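Local coordinates for protein putative aldehyde dehydrogenase (PDB 4YWE) that probably oxidises aldehydes with NAD or NADP as acceptor, as a member of the aldehyde dehydrogenase family, and binds calcium and magnesium ions, at residues Q371-L376 and F391-A396. Sequence-based numbering, arbitrary orientation.
Sequences QAPALL and FGPVLA
CB of Pro-393 rests against CB of Pro-373 at 3.8 Å, the two side chains crossing at about a right angle. CG of Pro-393 also reaches O of Gln-371 at 3.6 Å. The Gln-371 amide is turned to its own chain: NE2 donates to O of Ala-372 (2.8 Å) on a carbonyl lone pair, with the acceptor in the amide plane, which fixes the rotation of that group. Pro-393, centre of an inverse gamma turn closed by a weak bond from N of Val-394 to O of Gly-392, opens the strand ladder by accepting N-H of Ala-374 on its O (2.8 Å). Val-394 lies on the face of Ala-374 and Leu-376, and its CG1, anti to the backbone N (chi1 -173°), packs 3.8 Å from CD1 of Leu-376. Next, Leu-395 brackets Leu-375: the N-H of Leu-395 donates almost straight to O of Ala-374 (N-H...O 172°), and O of Leu-395 accepts the N-H of Leu-376, N to O 3.0 Å. On the other face the Leu-395 and Leu-375 side chains run side by side, CD2 of Leu-395 3.8 Å from CD1 of Leu-375, against Phe-314 of helix 303-315. Ala-396 pairs with Leu-376 in register. With strand directions only 15° apart and helix 384-387 in the connection, this is a parallel beta-alpha-beta unit within a mixed sheet of the aldehyde dehydrogenase fold.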
loop_
_atom_site.group_PDB
_atom_site.type_symbol
_atom_site.label_atom_id
_atom_site.label_comp_id
_atom_site.label_asym_id
_atom_site.label_seq_id
_atom_site.Cartn_x
_atom_site.Cartn_y
_atom_site.Cartn_z
ATOM N N GLN A 371 -29.035 35.178 12.561
ATOM C CA GLN A 371 -28.778 34.724 13.920
ATOM C C GLN A 371 -27.337 35.026 14.308
ATOM O O GLN A 371 -26.398 34.486 13.719
ATOM C CB GLN A 371 -29.062 33.226 14.053
ATOM C CG GLN A 371 -28.604 32.624 15.371
ATOM C CD GLN A 371 -29.333 33.206 16.566
ATOM O OE1 GLN A 371 -30.538 33.014 16.725
ATOM N NE2 GLN A 371 -28.605 33.924 17.410
ATOM N N ALA A 372 -27.165 35.897 15.295
ATOM C CA ALA A 372 -25.837 36.274 15.759
ATOM C C ALA A 372 -25.167 35.109 16.478
ATOM O O ALA A 372 -25.828 34.361 17.198
ATOM C CB ALA A 372 -25.921 37.485 16.673
ATOM N N PRO A 373 -23.850 34.946 16.272
ATOM C CA PRO A 373 -23.087 33.913 16.978
ATOM C C PRO A 373 -23.176 34.087 18.487
ATOM O O PRO A 373 -23.101 35.212 18.973
ATOM C CB PRO A 373 -21.657 34.130 16.481
ATOM C CG PRO A 373 -21.819 34.786 15.152
ATOM C CD PRO A 373 -23.014 35.679 15.308
ATOM N N ALA A 374 -23.343 32.987 19.213
ATOM C CA ALA A 374 -23.553 33.058 20.653
ATOM C C ALA A 374 -22.525 32.233 21.415
ATOM O O ALA A 374 -22.232 31.094 21.052
ATOM C CB ALA A 374 -24.961 32.597 21.001
ATOM N N LEU A 375 -21.982 32.821 22.476
ATOM C CA LEU A 375 -21.043 32.126 23.346
ATOM C C LEU A 375 -21.659 31.890 24.717
ATOM O O LEU A 375 -21.925 32.837 25.457
ATOM C CB LEU A 375 -19.747 32.923 23.489
ATOM C CG LEU A 375 -18.766 32.389 24.536
ATOM C CD1 LEU A 375 -18.195 31.041 24.114
ATOM C CD2 LEU A 375 -17.658 33.393 24.791
ATOM N N LEU A 376 -21.884 30.624 25.054
ATOM C CA LEU A 376 -22.439 30.272 26.355
ATOM C C LEU A 376 -21.397 29.556 27.207
ATOM O O LEU A 376 -20.570 28.803 26.692
ATOM C CB LEU A 376 -23.690 29.404 26.198
ATOM C CG LEU A 376 -24.942 30.118 25.677
ATOM C CD1 LEU A 376 -24.947 30.208 24.155
ATOM C CD2 LEU A 376 -26.203 29.439 26.184
ATOM N N PHE A 391 -26.411 23.119 14.831
ATOM C CA PHE A 391 -26.272 23.589 13.453
ATOM C C PHE A 391 -26.525 25.091 13.387
ATOM O O PHE A 391 -27.218 25.587 12.498
ATOM C CB PHE A 391 -27.209 22.832 12.510
ATOM C CG PHE A 391 -26.511 22.240 11.320
ATOM C CD1 PHE A 391 -25.537 21.269 11.489
ATOM C CD2 PHE A 391 -26.824 22.651 10.037
ATOM C CE1 PHE A 391 -24.887 20.720 10.400
ATOM C CE2 PHE A 391 -26.176 22.106 8.941
ATOM C CZ PHE A 391 -25.207 21.139 9.124
ATOM N N GLY A 392 -25.958 25.800 14.356
ATOM C CA GLY A 392 -25.997 27.249 14.397
ATOM C C GLY A 392 -24.683 27.772 14.942
ATOM O O GLY A 392 -23.830 26.987 15.360
ATOM N N PRO A 393 -24.509 29.099 14.949
ATOM C CA PRO A 393 -23.253 29.690 15.417
ATOM C C PRO A 393 -23.178 29.753 16.941
ATOM O O PRO A 393 -22.932 30.817 17.504
ATOM C CB PRO A 393 -23.290 31.089 14.808
ATOM C CG PRO A 393 -24.747 31.425 14.782
ATOM C CD PRO A 393 -25.483 30.127 14.539
ATOM N N VAL A 394 -23.387 28.616 17.597
ATOM C CA VAL A 394 -23.449 28.570 19.050
ATOM C C VAL A 394 -22.299 27.745 19.613
ATOM O O VAL A 394 -22.151 26.566 19.292
ATOM C CB VAL A 394 -24.800 28.007 19.525
ATOM C CG1 VAL A 394 -24.915 28.115 21.038
ATOM C CG2 VAL A 394 -25.945 28.739 18.845
ATOM N N LEU A 395 -21.490 28.369 20.462
ATOM C CA LEU A 395 -20.358 27.687 21.077
ATOM C C LEU A 395 -20.618 27.420 22.554
ATOM O O LEU A 395 -20.941 28.333 23.311
ATOM C CB LEU A 395 -19.078 28.510 20.909
ATOM C CG LEU A 395 -17.820 27.924 21.551
ATOM C CD1 LEU A 395 -17.506 26.553 20.968
ATOM C CD2 LEU A 395 -16.640 28.867 21.382
ATOM N N ALA A 396 -20.478 26.161 22.958
ATOM C CA ALA A 396 -20.669 25.778 24.353
ATOM C C ALA A 396 -19.323 25.636 25.053
ATOM O O ALA A 396 -18.465 24.865 24.619
ATOM C CB ALA A 396 -21.461 24.482 24.448
#